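Local structure of organophosphorus hydrolase (Pseudomonas pseudoalcaligenes, 4LE6) at residues Arg39-Asp44 with Ser318-Asp323; Ser60-Ile65 with Val261-Asp266; Val117-Leu122 with Ser154-Asn159. The protein probably hydrolyses organophosphate triesters, acting as a phosphotriesterase with two zinc ions held in a metallo-beta-lactamase fold. One frame throughout, in Å; residues are numbered along the deposited sequence.

How the contacts relate
The three contacts lie in different parts of the alpha-beta/beta-alpha sandwich. Contact 1 brings the C-terminal tail to strand 37-42, an outermost strand of the sheet on which the helix of contact 3 also lies; the nearest atoms of these two contacts are about 6 Å apart, though their centres are 25 Å apart. Contact 2 lies across the chain's centre from both, its centre 37 Å from contact 1 and 31 Å from contact 3. It is also the one beside the metal site: Phe263 approaches the zinc ligand His226 to about 4 Å between side chains. In contact 3, Val118 remains about 11 Å from a zinc ion, and contact 1 is away from the site.

Contact 1. Residues Arg39-Asp44 with Ser318-Asp323; sequences RMALGD and SPIRSD
Ile320 points its side chain at the backbone of strand 37-42 and meets Arg39 there, the two side chains crossing at a slant. Ile320 CG1 is anti to the carbonyl carbon (chi1 -72°), and CD1 is carried on by an anti chi2 (172°) to the aliphatic base of the arginine: it lies 3.9 Å from Arg39 CB and, by the model, 3.2 Å from Arg39 CG, a separation so short that its exact value is doubtful. The other branch, Ile320 CG2, is 4.3 Å from Ala41 CB, so the isoleucine straddles the two residues of the strand whose side chains point to this side. Strand 37-42 is an outermost strand of its six-stranded sheet, one layer of the alpha-beta/beta-alpha sandwich, and the C-terminal tail runs past it without regular structure. The guanidinium of Arg39 bends away from Ile320, donating through NE to Thr32 O of the second subunit. Further toward the start of the segments, one water joins the backbones, donating to Arg39 O at 2.7 Å and to Ser318 O at 2.8 Å. Gln33 of the second subunit bonds to the same two residues, accepting from Arg39 N and donating to Ser318 O.

Contact 2. Residues Ser60-Ile65 with Val261-Asp266; sequences SLLKGI and VVFEFD
Leu62 and Phe263 face each other as a non-hydrogen-bonded pair in a short antiparallel two-stranded sheet, next to the hydrogen-bonded pair Lys63 and Val262. Lys63 N donates to Val262 O at 2.7 Å and Val262 N returns a bond to Lys63 O at 2.8 Å; beyond the strands, Glu264 N reaches Leu61 O at 2.8 Å. The tightly packed part is apolar. Phe263 CE1 lies 3.7 Å from Leu61 CB, the two side chains side by side and pointing the same way. At the other end Val261 spreads its branches: CG1 touches Leu62 CB, and CG2, anti to the carbonyl carbon, meets Ile65 CB at 3.8 Å. Leu62 and Ile65 continue onto Leu70 of helix 67-76, so the small sheet is packed against that helix.

The side where Lys63 and, past the strand, Glu264 project is looser and exposed. These side chains cross obliquely, Glu264 OE1 lying 3.1 Å from the aliphatic Lys63 CG, yet their charges do not pair: Lys63 NZ stands 5.0 Å from Glu264 OE1, and the bent lysine turns its amine back to Ser60 O instead. The methyls of Leu61 approach CE2 of the exposed Phe265. The second segment folds into a type I turn from Phe263 to Asp266, where Asp266 OD2 accepts a bond from Phe263 N at 3.1 Å, from above the carboxylate plane, and OD1 bonds to ND1 of the zinc ligand His226. Backbone bonds and apolar packing, rather than charge pairing, thus join the segments, while Asp266 serves as a second-shell partner that links this turn to the metal site.

Contact 3. Residues Val117-Leu122 with Ser154-Asn159; sequences VVQTNL and SPAYPN
The amide oxygen of Gln119 is gripped by two donors. A water donates to Gln119 OE1 and to Ala156 O, at 2.7 Å in both cases, so that the helix side chain and the loop backbone are joined through a single solvent molecule; Lys123 NZ is the other donor to OE1. The amide nitrogen has its own partner, Asn150 OD1, and with both ends of the group engaged the rotation of the amide is probably fixed. Gln119 can reach this far because its CG is anti to the backbone N (chi1 -165°) and the chain beyond is extended, which also brings NE2 to 3.5 Å from the methyl of Ala156.

Alongside this polar bridge, Tyr157 runs in the opposite direction toward the helix, its ring plane 57° from the amide plane of Gln119. Its OH end settles on the aliphatic part of the glutamine, with OH 3.7 Å from Gln119 CB. Leu122 comes tip to tip with the tyrosine, CD1 standing 4.1 Å from Tyr157 CE1. Val118 crosses the tyrosine at about a right angle, and its CG1 is 4.0 Å from Tyr157 OH. The ring thus ends among three side chains, Val118 and Gln119 and, one turn on, Leu122, and Pro129 adds to its packing.

On the sheet side, Val118 and Leu122 both rest on Leu50 of strand 45-57, and they also reach strand 85-95 through Ala91 and Leu93 respectively. The loop 154-159 follows helix 142-145, which carries the zinc ligands Asp143 and His144. Helix 118-124, lying on strands 45-57 and 85-95 and joined to the loop that leads into the outermost strand 161-163, is part of the alpha-beta/beta-alpha sandwich of the metallo-beta-lactamase superfamily.

Contact 1. Residues Arg39-Asp44 with Ser318-Asp323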
ATOM      1  N   ARG A  39      -8.744  -2.079  -6.374  1.00 18.70           N
ATOM      2  CA  ARG A  39      -9.866  -1.305  -6.909  1.00 17.86           C
ATOM      3  C   ARG A  39      -9.944   0.111  -6.324  1.00 20.21           C
ATOM      4  O   ARG A  39      -9.794   0.297  -5.116  1.00 22.45           O
ATOM      5  CB  ARG A  39     -11.172  -2.020  -6.599  1.00 20.44           C
ATOM      6  CG  ARG A  39     -12.273  -1.751  -7.607  1.00 19.43           C
ATOM      7  CD  ARG A  39     -12.200  -2.729  -8.761  1.00 23.92           C
ATOM      8  NE  ARG A  39     -12.533  -4.077  -8.324  1.00 24.34           N
ATOM      9  CZ  ARG A  39     -12.297  -5.179  -9.027  1.00 22.90           C
ATOM     10  NH1 ARG A  39     -12.656  -6.355  -8.538  1.00 20.00           N
ATOM     11  NH2 ARG A  39     -11.710  -5.114 -10.215  1.00 22.94           N
ATOM     12  N   MET A  40     -10.198   1.095  -7.183  1.00 21.94           N
ATOM     13  CA  MET A  40     -10.434   2.461  -6.739  1.00 20.81           C
ATOM     14  C   MET A  40     -11.513   3.129  -7.579  1.00 22.12           C
ATOM     15  O   MET A  40     -11.533   3.007  -8.807  1.00 23.08           O
ATOM     16  CB  MET A  40      -9.153   3.289  -6.838  1.00 21.72           C
ATOM     17  CG  MET A  40      -9.231   4.612  -6.099  1.00 28.00           C
ATOM     18  SD  MET A  40      -7.782   5.657  -6.393  1.00 29.68           S
ATOM     19  CE  MET A  40      -8.120   6.306  -8.037  1.00 21.00           C
ATOM     20  N   ALA A  41     -12.386   3.880  -6.929  1.00 25.04           N
ATOM     21  CA  ALA A  41     -13.385   4.640  -7.659  1.00 25.82           C
ATOM     22  C   ALA A  41     -12.751   5.933  -8.151  1.00 25.63           C
ATOM     23  O   ALA A  41     -11.927   6.530  -7.473  1.00 25.52           O
ATOM     24  CB  ALA A  41     -14.581   4.941  -6.777  1.00 26.66           C
ATOM     25  N   LEU A  42     -13.115   6.355  -9.348  1.00 23.77           N
ATOM     26  CA  LEU A  42     -12.724   7.667  -9.844  1.00 21.57           C
ATOM     27  C   LEU A  42     -13.962   8.246 -10.504  1.00 23.98           C
ATOM     28  O   LEU A  42     -14.228   7.940 -11.664  1.00 22.15           O
ATOM     29  CB  LEU A  42     -11.590   7.538 -10.857  1.00 20.20           C
ATOM     30  CG  LEU A  42     -11.086   8.880 -11.387  1.00 23.19           C
ATOM     31  CD1 LEU A  42     -10.011   9.438 -10.458  1.00 23.38           C
ATOM     32  CD2 LEU A  42     -10.581   8.708 -12.773  1.00 23.78           C
ATOM     33  N   GLY A  43     -14.735   9.035  -9.760  1.00 24.90           N
ATOM     34  CA  GLY A  43     -16.052   9.462 -10.203  1.00 23.78           C
ATOM     35  C   GLY A  43     -16.933   8.266 -10.504  1.00 25.02           C
ATOM     36  O   GLY A  43     -17.106   7.399  -9.656  1.00 24.51           O
ATOM     37  N   ASP A  44     -17.474   8.204 -11.715  1.00 27.34           N
ATOM     38  CA  ASP A  44     -18.282   7.065 -12.139  1.00 28.31           C
ATOM     39  C   ASP A  44     -17.421   5.985 -12.788  1.00 28.04           C
ATOM     40  O   ASP A  44     -17.929   4.951 -13.194  1.00 28.92           O
ATOM     41  CB  ASP A  44     -19.367   7.509 -13.122  1.00 31.77           C
ATOM     42  CG  ASP A  44     -20.358   8.454 -12.499  1.00 38.33           C
ATOM     43  OD1 ASP A  44     -20.667   8.270 -11.306  1.00 38.92           O
ATOM     44  OD2 ASP A  44     -20.817   9.384 -13.200  1.00 44.64           O
ATOM     45  N   SER A 318      -8.633   0.968   0.894  1.00 18.51           N
ATOM     46  CA  SER A 318     -10.030   1.209   1.231  1.00 19.01           C
ATOM     47  C   SER A 318     -10.942   0.410   0.327  1.00 21.65           C
ATOM     48  O   SER A 318     -10.675   0.269  -0.861  1.00 19.96           O
ATOM     49  CB  SER A 318     -10.377   2.689   1.044  1.00 21.46           C
ATOM     50  OG  SER A 318     -11.757   2.924   1.285  1.00 21.52           O
ATOM     51  N   PRO A 319     -12.048  -0.093   0.873  1.00 23.58           N
ATOM     52  CA  PRO A 319     -13.062  -0.544  -0.081  1.00 22.43           C
ATOM     53  C   PRO A 319     -13.643   0.636  -0.845  1.00 22.27           C
ATOM     54  O   PRO A 319     -13.461   1.798  -0.467  1.00 20.57           O
ATOM     55  CB  PRO A 319     -14.135  -1.190   0.804  1.00 23.57           C
ATOM     56  CG  PRO A 319     -13.876  -0.695   2.193  1.00 26.98           C
ATOM     57  CD  PRO A 319     -12.428  -0.326   2.274  1.00 24.33           C
ATOM     58  N   ILE A 320     -14.360   0.338  -1.919  1.00 23.34           N
ATOM     59  CA  ILE A 320     -15.140   1.352  -2.590  1.00 26.52           C
ATOM     60  C   ILE A 320     -16.380   1.611  -1.747  1.00 24.63           C
ATOM     61  O   ILE A 320     -17.128   0.694  -1.409  1.00 28.43           O
ATOM     62  CB  ILE A 320     -15.465   0.906  -4.026  1.00 33.17           C
ATOM     63  CG1 ILE A 320     -14.168   0.992  -4.848  1.00 38.46           C
ATOM     64  CG2 ILE A 320     -16.585   1.762  -4.650  1.00 27.78           C
ATOM     65  CD1 ILE A 320     -14.260   0.406  -6.224  1.00 43.40           C
ATOM     66  N   ARG A 321     -16.570   2.864  -1.380  1.00 27.19           N
ATOM     67  CA  ARG A 321     -17.616   3.239  -0.446  1.00 30.96           C
ATOM     68  C   ARG A 321     -18.832   3.763  -1.187  1.00 36.91           C
ATOM     69  O   ARG A 321     -18.701   4.572  -2.096  1.00 35.58           O
ATOM     70  CB  ARG A 321     -17.087   4.298   0.513  1.00 28.74           C
ATOM     71  CG  ARG A 321     -16.013   3.767   1.428  1.00 30.02           C
ATOM     72  CD  ARG A 321     -15.597   4.796   2.462  1.00 29.83           C
ATOM     73  NE  ARG A 321     -16.704   5.220   3.327  1.00 28.66           N
ATOM     74  CZ  ARG A 321     -16.536   5.884   4.467  1.00 30.33           C
ATOM     75  NH1 ARG A 321     -17.579   6.241   5.201  1.00 32.41           N
ATOM     76  NH2 ARG A 321     -15.316   6.195   4.876  1.00 26.90           N
ATOM     77  N   SER A 322     -20.004   3.277  -0.790  1.00 47.54           N
ATOM     78  CA  SER A 322     -21.278   3.708  -1.354  1.00 55.53           C
ATOM     79  C   SER A 322     -21.620   5.109  -0.874  1.00 50.40           C
ATOM     80  O   SER A 322     -22.282   5.869  -1.572  1.00 48.90           O
ATOM     81  CB  SER A 322     -22.389   2.760  -0.895  1.00 63.59           C
ATOM     82  OG  SER A 322     -22.018   1.405  -1.079  1.00 68.09           O
ATOM     83  N   ASP A 323     -21.170   5.437   0.337  1.00 43.24           N
ATOM     84  CA  ASP A 323     -21.515   6.706   0.965  1.00 40.98           C
ATOM     85  C   ASP A 323     -20.482   7.788   0.646  1.00 42.58           C
ATOM     86  O   ASP A 323     -20.313   8.739   1.408  1.00 43.84           O
ATOM     87  CB  ASP A 323     -21.681   6.525   2.484  1.00 40.89           C
ATOM     88  CG  ASP A 323     -20.435   5.954   3.163  1.00 39.22           C
ATOM     89  OD1 ASP A 323     -19.584   5.344   2.486  1.00 37.51           O
ATOM     90  OD2 ASP A 323     -20.312   6.113   4.395  1.00 40.19           O
TER
HETATM   91  O   HOH W   1     -10.880   1.878  -3.168  1.00 27.45           O

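Contact 2. Residues Ser60-Ile65 with Val261-Asp266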
ATOM      1  N   SER A  60      22.916   1.868 -10.349  1.00 30.04           N
ATOM      2  CA  SER A  60      23.871   2.543 -11.234  1.00 36.05           C
ATOM      3  C   SER A  60      23.217   3.041 -12.530  1.00 33.47           C
ATOM      4  O   SER A  60      23.808   3.829 -13.265  1.00 33.38           O
ATOM      5  CB  SER A  60      25.020   1.595 -11.598  1.00 41.00           C
ATOM      6  OG  SER A  60      24.534   0.517 -12.392  1.00 46.32           O
ATOM      7  N   LEU A  61      22.009   2.572 -12.824  1.00 30.35           N
ATOM      8  CA  LEU A  61      21.286   3.060 -14.000  1.00 32.20           C
ATOM      9  C   LEU A  61      20.665   4.438 -13.776  1.00 33.63           C
ATOM     10  O   LEU A  61      20.189   5.066 -14.726  1.00 32.37           O
ATOM     11  CB  LEU A  61      20.194   2.070 -14.418  1.00 30.10           C
ATOM     12  CG  LEU A  61      20.740   0.720 -14.903  1.00 34.04           C
ATOM     13  CD1 LEU A  61      19.615  -0.274 -15.122  1.00 32.11           C
ATOM     14  CD2 LEU A  61      21.583   0.884 -16.178  1.00 40.03           C
ATOM     15  N   LEU A  62      20.646   4.912 -12.531  1.00 30.74           N
ATOM     16  CA  LEU A  62      20.145   6.259 -12.261  1.00 30.38           C
ATOM     17  C   LEU A  62      21.342   7.175 -12.326  1.00 32.37           C
ATOM     18  O   LEU A  62      22.369   6.856 -11.756  1.00 31.52           O
ATOM     19  CB  LEU A  62      19.484   6.356 -10.890  1.00 29.19           C
ATOM     20  CG  LEU A  62      18.237   5.506 -10.688  1.00 30.37           C
ATOM     21  CD1 LEU A  62      17.902   5.474  -9.211  1.00 30.76           C
ATOM     22  CD2 LEU A  62      17.077   6.054 -11.504  1.00 33.56           C
ATOM     23  N   LYS A  63      21.218   8.301 -13.019  1.00 30.02           N
ATOM     24  CA  LYS A  63      22.353   9.199 -13.219  1.00 33.01           C
ATOM     25  C   LYS A  63      22.018  10.657 -12.902  1.00 31.46           C
ATOM     26  O   LYS A  63      20.845  11.045 -12.863  1.00 30.37           O
ATOM     27  CB  LYS A  63      22.853   9.081 -14.662  1.00 40.97           C
ATOM     28  CG  LYS A  63      23.680   7.824 -14.922  1.00 52.46           C
ATOM     29  CD  LYS A  63      25.061   7.910 -14.264  1.00 62.95           C
ATOM     30  CE  LYS A  63      25.847   6.598 -14.383  1.00 66.78           C
ATOM     31  NZ  LYS A  63      25.656   5.683 -13.203  1.00 65.42           N
ATOM     32  N   GLY A  64      23.054  11.457 -12.675  1.00 32.43           N
ATOM     33  CA  GLY A  64      22.883  12.858 -12.333  1.00 36.37           C
ATOM     34  C   GLY A  64      22.963  13.090 -10.834  1.00 42.89           C
ATOM     35  O   GLY A  64      22.680  14.186 -10.350  1.00 44.41           O
ATOM     36  N   ILE A  65      23.371  12.059 -10.099  1.00 45.98           N
ATOM     37  CA  ILE A  65      23.470  12.138  -8.644  1.00 44.20           C
ATOM     38  C   ILE A  65      24.684  11.364  -8.129  1.00 40.04           C
ATOM     39  O   ILE A  65      24.985  10.278  -8.632  1.00 40.04           O
ATOM     40  CB  ILE A  65      22.179  11.581  -7.988  1.00 52.95           C
ATOM     41  CG1 ILE A  65      22.231  11.736  -6.472  1.00 49.52           C
ATOM     42  CG2 ILE A  65      21.952  10.109  -8.374  1.00 52.88           C
ATOM     43  CD1 ILE A  65      20.882  11.563  -5.810  1.00 45.80           C
ATOM     44  N   VAL A 261      17.328  13.704 -11.626  1.00 28.29           N
ATOM     45  CA  VAL A 261      17.980  12.403 -11.786  1.00 28.20           C
ATOM     46  C   VAL A 261      17.366  11.654 -12.972  1.00 27.44           C
ATOM     47  O   VAL A 261      16.147  11.608 -13.114  1.00 26.47           O
ATOM     48  CB  VAL A 261      17.900  11.570 -10.479  1.00 27.75           C
ATOM     49  CG1 VAL A 261      18.378  10.133 -10.697  1.00 27.60           C
ATOM     50  CG2 VAL A 261      18.741  12.228  -9.381  1.00 28.85           C
ATOM     51  N   VAL A 262      18.206  11.086 -13.833  1.00 27.99           N
ATOM     52  CA  VAL A 262      17.715  10.451 -15.065  1.00 27.51           C
ATOM     53  C   VAL A 262      18.011   8.950 -15.110  1.00 28.01           C
ATOM     54  O   VAL A 262      18.826   8.445 -14.340  1.00 27.72           O
ATOM     55  CB  VAL A 262      18.297  11.118 -16.306  1.00 31.37           C
ATOM     56  CG1 VAL A 262      18.004  12.616 -16.257  1.00 34.32           C
ATOM     57  CG2 VAL A 262      19.805  10.878 -16.405  1.00 33.61           C
ATOM     58  N   PHE A 263      17.332   8.255 -16.018  1.00 26.66           N
ATOM     59  CA  PHE A 263      17.477   6.817 -16.177  1.00 27.52           C
ATOM     60  C   PHE A 263      18.298   6.512 -17.437  1.00 29.49           C
ATOM     61  O   PHE A 263      18.049   7.089 -18.499  1.00 30.10           O
ATOM     62  CB  PHE A 263      16.082   6.206 -16.259  1.00 29.49           C
ATOM     63  CG  PHE A 263      16.060   4.708 -16.342  1.00 30.41           C
ATOM     64  CD1 PHE A 263      16.733   3.924 -15.424  1.00 32.41           C
ATOM     65  CD2 PHE A 263      15.311   4.084 -17.320  1.00 34.66           C
ATOM     66  CE1 PHE A 263      16.687   2.537 -15.513  1.00 31.95           C
ATOM     67  CE2 PHE A 263      15.249   2.706 -17.400  1.00 35.47           C
ATOM     68  CZ  PHE A 263      15.935   1.935 -16.508  1.00 32.26           C
ATOM     69  N   GLU A 264      19.264   5.603 -17.330  1.00 29.26           N
ATOM     70  CA  GLU A 264      20.161   5.320 -18.452  1.00 35.80           C
ATOM     71  C   GLU A 264      19.411   4.924 -19.725  1.00 33.76           C
ATOM     72  O   GLU A 264      19.888   5.156 -20.822  1.00 33.92           O
ATOM     73  CB  GLU A 264      21.146   4.204 -18.104  1.00 41.46           C
ATOM     74  CG  GLU A 264      22.446   4.292 -18.908  1.00 54.40           C
ATOM     75  CD  GLU A 264      23.443   5.263 -18.304  1.00 69.76           C
ATOM     76  OE1 GLU A 264      23.030   6.098 -17.473  1.00 77.28           O
ATOM     77  OE2 GLU A 264      24.642   5.190 -18.647  1.00 74.99           O
ATOM     78  N   PHE A 265      18.238   4.329 -19.568  1.00 32.90           N
ATOM     79  CA  PHE A 265      17.475   3.845 -20.720  1.00 37.08           C
ATOM     80  C   PHE A 265      16.297   4.749 -21.117  1.00 35.58           C
ATOM     81  O   PHE A 265      15.437   4.350 -21.915  1.00 36.84           O
ATOM     82  CB  PHE A 265      17.027   2.408 -20.470  1.00 38.05           C
ATOM     83  CG  PHE A 265      18.174   1.432 -20.414  1.00 39.58           C
ATOM     84  CD1 PHE A 265      19.117   1.386 -21.430  1.00 42.01           C
ATOM     85  CD2 PHE A 265      18.326   0.582 -19.336  1.00 42.34           C
ATOM     86  CE1 PHE A 265      20.182   0.498 -21.376  1.00 40.43           C
ATOM     87  CE2 PHE A 265      19.383  -0.307 -19.282  1.00 41.54           C
ATOM     88  CZ  PHE A 265      20.314  -0.345 -20.303  1.00 38.44           C
ATOM     89  N   ASP A 266      16.272   5.969 -20.582  1.00 31.21           N
ATOM     90  CA  ASP A 266      15.552   7.042 -21.251  1.00 32.95           C
ATOM     91  C   ASP A 266      16.221   7.230 -22.616  1.00 33.15           C
ATOM     92  O   ASP A 266      17.439   7.363 -22.694  1.00 33.91           O
ATOM     93  CB  ASP A 266      15.645   8.351 -20.461  1.00 33.34           C
ATOM     94  CG  ASP A 266      14.870   8.315 -19.163  1.00 34.64           C
ATOM     95  OD1 ASP A 266      13.840   7.620 -19.083  1.00 38.23           O
ATOM     96  OD2 ASP A 266      15.295   9.003 -18.212  1.00 34.83           O
TER

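Contact 3. Residues Val117-Leu122 with Ser154-Asn159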
ATOM      1  N   VAL A 117       2.375 -11.190 -14.974  1.00 19.58           N
ATOM      2  CA  VAL A 117       1.217 -11.583 -14.163  1.00 20.11           C
ATOM      3  C   VAL A 117      -0.009 -10.684 -14.347  1.00 23.77           C
ATOM      4  O   VAL A 117      -1.052 -10.932 -13.749  1.00 22.58           O
ATOM      5  CB  VAL A 117       1.606 -11.637 -12.640  1.00 26.86           C
ATOM      6  CG1 VAL A 117       0.625 -12.482 -11.844  1.00 30.61           C
ATOM      7  CG2 VAL A 117       3.007 -12.227 -12.471  1.00 33.05           C
ATOM      8  N   VAL A 118       0.103  -9.649 -15.175  1.00 24.39           N
ATOM      9  CA  VAL A 118      -1.015  -8.742 -15.388  1.00 20.72           C
ATOM     10  C   VAL A 118      -2.294  -9.465 -15.816  1.00 17.20           C
ATOM     11  O   VAL A 118      -3.366  -9.196 -15.261  1.00 16.92           O
ATOM     12  CB  VAL A 118      -0.691  -7.637 -16.426  1.00 26.31           C
ATOM     13  CG1 VAL A 118      -1.964  -6.964 -16.936  1.00 26.91           C
ATOM     14  CG2 VAL A 118       0.225  -6.605 -15.812  1.00 26.77           C
ATOM     15  N   GLN A 119      -2.215 -10.347 -16.805  1.00 18.49           N
ATOM     16  CA  GLN A 119      -3.448 -10.966 -17.296  1.00 18.47           C
ATOM     17  C   GLN A 119      -4.065 -11.849 -16.188  1.00 19.97           C
ATOM     18  O   GLN A 119      -5.302 -11.883 -15.988  1.00 21.28           O
ATOM     19  CB  GLN A 119      -3.210 -11.773 -18.573  1.00 19.72           C
ATOM     20  CG  GLN A 119      -4.515 -12.125 -19.301  1.00 21.25           C
ATOM     21  CD  GLN A 119      -4.317 -13.014 -20.510  1.00 23.08           C
ATOM     22  OE1 GLN A 119      -5.094 -13.941 -20.745  1.00 27.47           O
ATOM     23  NE2 GLN A 119      -3.274 -12.748 -21.281  1.00 24.55           N
ATOM     24  N   THR A 120      -3.191 -12.502 -15.429  1.00 22.32           N
ATOM     25  CA  THR A 120      -3.625 -13.374 -14.329  1.00 25.26           C
ATOM     26  C   THR A 120      -4.364 -12.542 -13.283  1.00 23.73           C
ATOM     27  O   THR A 120      -5.466 -12.893 -12.837  1.00 22.45           O
ATOM     28  CB  THR A 120      -2.425 -14.090 -13.676  1.00 24.02           C
ATOM     29  OG1 THR A 120      -1.800 -14.938 -14.649  1.00 26.33           O
ATOM     30  CG2 THR A 120      -2.850 -14.944 -12.450  1.00 23.30           C
ATOM     31  N   ASN A 121      -3.783 -11.397 -12.941  1.00 22.28           N
ATOM     32  CA  ASN A 121      -4.434 -10.498 -12.006  1.00 22.00           C
ATOM     33  C   ASN A 121      -5.688  -9.858 -12.587  1.00 22.10           C
ATOM     34  O   ASN A 121      -6.636  -9.565 -11.859  1.00 21.22           O
ATOM     35  CB  ASN A 121      -3.455  -9.442 -11.504  1.00 23.42           C
ATOM     36  CG  ASN A 121      -2.475 -10.015 -10.492  1.00 24.99           C
ATOM     37  OD1 ASN A 121      -2.866 -10.783  -9.603  1.00 20.57           O
ATOM     38  ND2 ASN A 121      -1.204  -9.691 -10.646  1.00 25.73           N
ATOM     39  N   LEU A 122      -5.705  -9.647 -13.898  1.00 22.88           N
ATOM     40  CA  LEU A 122      -6.895  -9.120 -14.541  1.00 20.37           C
ATOM     41  C   LEU A 122      -8.032 -10.109 -14.306  1.00 19.92           C
ATOM     42  O   LEU A 122      -9.151  -9.734 -13.928  1.00 20.20           O
ATOM     43  CB  LEU A 122      -6.675  -8.921 -16.037  1.00 24.09           C
ATOM     44  CG  LEU A 122      -7.864  -8.308 -16.771  1.00 24.75           C
ATOM     45  CD1 LEU A 122      -7.387  -7.261 -17.793  1.00 22.08           C
ATOM     46  CD2 LEU A 122      -8.706  -9.398 -17.445  1.00 28.07           C
ATOM     47  N   SER A 154      -0.988 -16.311 -29.423  1.00 29.18           N
ATOM     48  CA  SER A 154      -2.326 -15.746 -29.550  1.00 26.76           C
ATOM     49  C   SER A 154      -2.374 -14.353 -28.899  1.00 25.62           C
ATOM     50  O   SER A 154      -1.619 -14.071 -27.957  1.00 29.93           O
ATOM     51  CB  SER A 154      -3.386 -16.664 -28.931  1.00 28.74           C
ATOM     52  OG  SER A 154      -3.201 -16.774 -27.529  1.00 31.31           O
ATOM     53  N   PRO A 155      -3.255 -13.471 -29.403  1.00 26.49           N
ATOM     54  CA  PRO A 155      -3.411 -12.128 -28.823  1.00 24.73           C
ATOM     55  C   PRO A 155      -3.926 -12.195 -27.384  1.00 23.93           C
ATOM     56  O   PRO A 155      -4.890 -12.899 -27.117  1.00 24.63           O
ATOM     57  CB  PRO A 155      -4.468 -11.475 -29.721  1.00 31.47           C
ATOM     58  CG  PRO A 155      -4.561 -12.341 -30.955  1.00 37.89           C
ATOM     59  CD  PRO A 155      -4.201 -13.715 -30.510  1.00 34.16           C
ATOM     60  N   ALA A 156      -3.290 -11.493 -26.454  1.00 23.12           N
ATOM     61  CA  ALA A 156      -3.759 -11.508 -25.084  1.00 24.32           C
ATOM     62  C   ALA A 156      -5.150 -10.868 -24.980  1.00 25.37           C
ATOM     63  O   ALA A 156      -6.002 -11.350 -24.230  1.00 24.43           O
ATOM     64  CB  ALA A 156      -2.773 -10.798 -24.181  1.00 24.69           C
ATOM     65  N   TYR A 157      -5.370  -9.800 -25.754  1.00 25.25           N
ATOM     66  CA  TYR A 157      -6.623  -9.030 -25.745  1.00 25.83           C
ATOM     67  C   TYR A 157      -7.220  -9.008 -27.160  1.00 23.20           C
ATOM     68  O   TYR A 157      -7.155  -8.009 -27.877  1.00 25.45           O
ATOM     69  CB  TYR A 157      -6.363  -7.637 -25.165  1.00 26.50           C
ATOM     70  CG  TYR A 157      -5.743  -7.791 -23.801  1.00 21.51           C
ATOM     71  CD1 TYR A 157      -6.525  -8.157 -22.703  1.00 18.87           C
ATOM     72  CD2 TYR A 157      -4.380  -7.671 -23.612  1.00 20.72           C
ATOM     73  CE1 TYR A 157      -5.974  -8.365 -21.475  1.00 18.06           C
ATOM     74  CE2 TYR A 157      -3.809  -7.880 -22.347  1.00 17.36           C
ATOM     75  CZ  TYR A 157      -4.612  -8.223 -21.290  1.00 19.30           C
ATOM     76  OH  TYR A 157      -4.088  -8.430 -20.019  1.00 20.44           O
ATOM     77  N   PRO A 158      -7.798 -10.139 -27.564  1.00 21.69           N
ATOM     78  CA  PRO A 158      -8.148 -10.377 -28.973  1.00 22.42           C
ATOM     79  C   PRO A 158      -9.267  -9.494 -29.526  1.00 23.96           C
ATOM     80  O   PRO A 158      -9.463  -9.463 -30.744  1.00 25.60           O
ATOM     81  CB  PRO A 158      -8.606 -11.840 -28.968  1.00 22.25           C
ATOM     82  CG  PRO A 158      -9.116 -12.072 -27.587  1.00 20.84           C
ATOM     83  CD  PRO A 158      -8.126 -11.301 -26.720  1.00 22.68           C
ATOM     84  N   ASN A 159     -10.025  -8.832 -28.658  1.00 23.19           N
ATOM     85  CA  ASN A 159     -11.122  -7.992 -29.113  1.00 24.21           C
ATOM     86  C   ASN A 159     -10.827  -6.505 -28.965  1.00 24.09           C
ATOM     87  O   ASN A 159     -11.712  -5.670 -29.178  1.00 21.98           O
ATOM     88  CB  ASN A 159     -12.389  -8.366 -28.356  1.00 23.79           C
ATOM     89  CG  ASN A 159     -12.747  -9.824 -28.541  1.00 27.23           C
ATOM     90  OD1 ASN A 159     -12.587 -10.382 -29.628  1.00 26.94           O
ATOM     91  ND2 ASN A 159     -13.217 -10.453 -27.483  1.00 27.55           N
TER
HETATM   92  O   HOH W   2      -5.679 -13.907 -23.381  1.00 21.40           O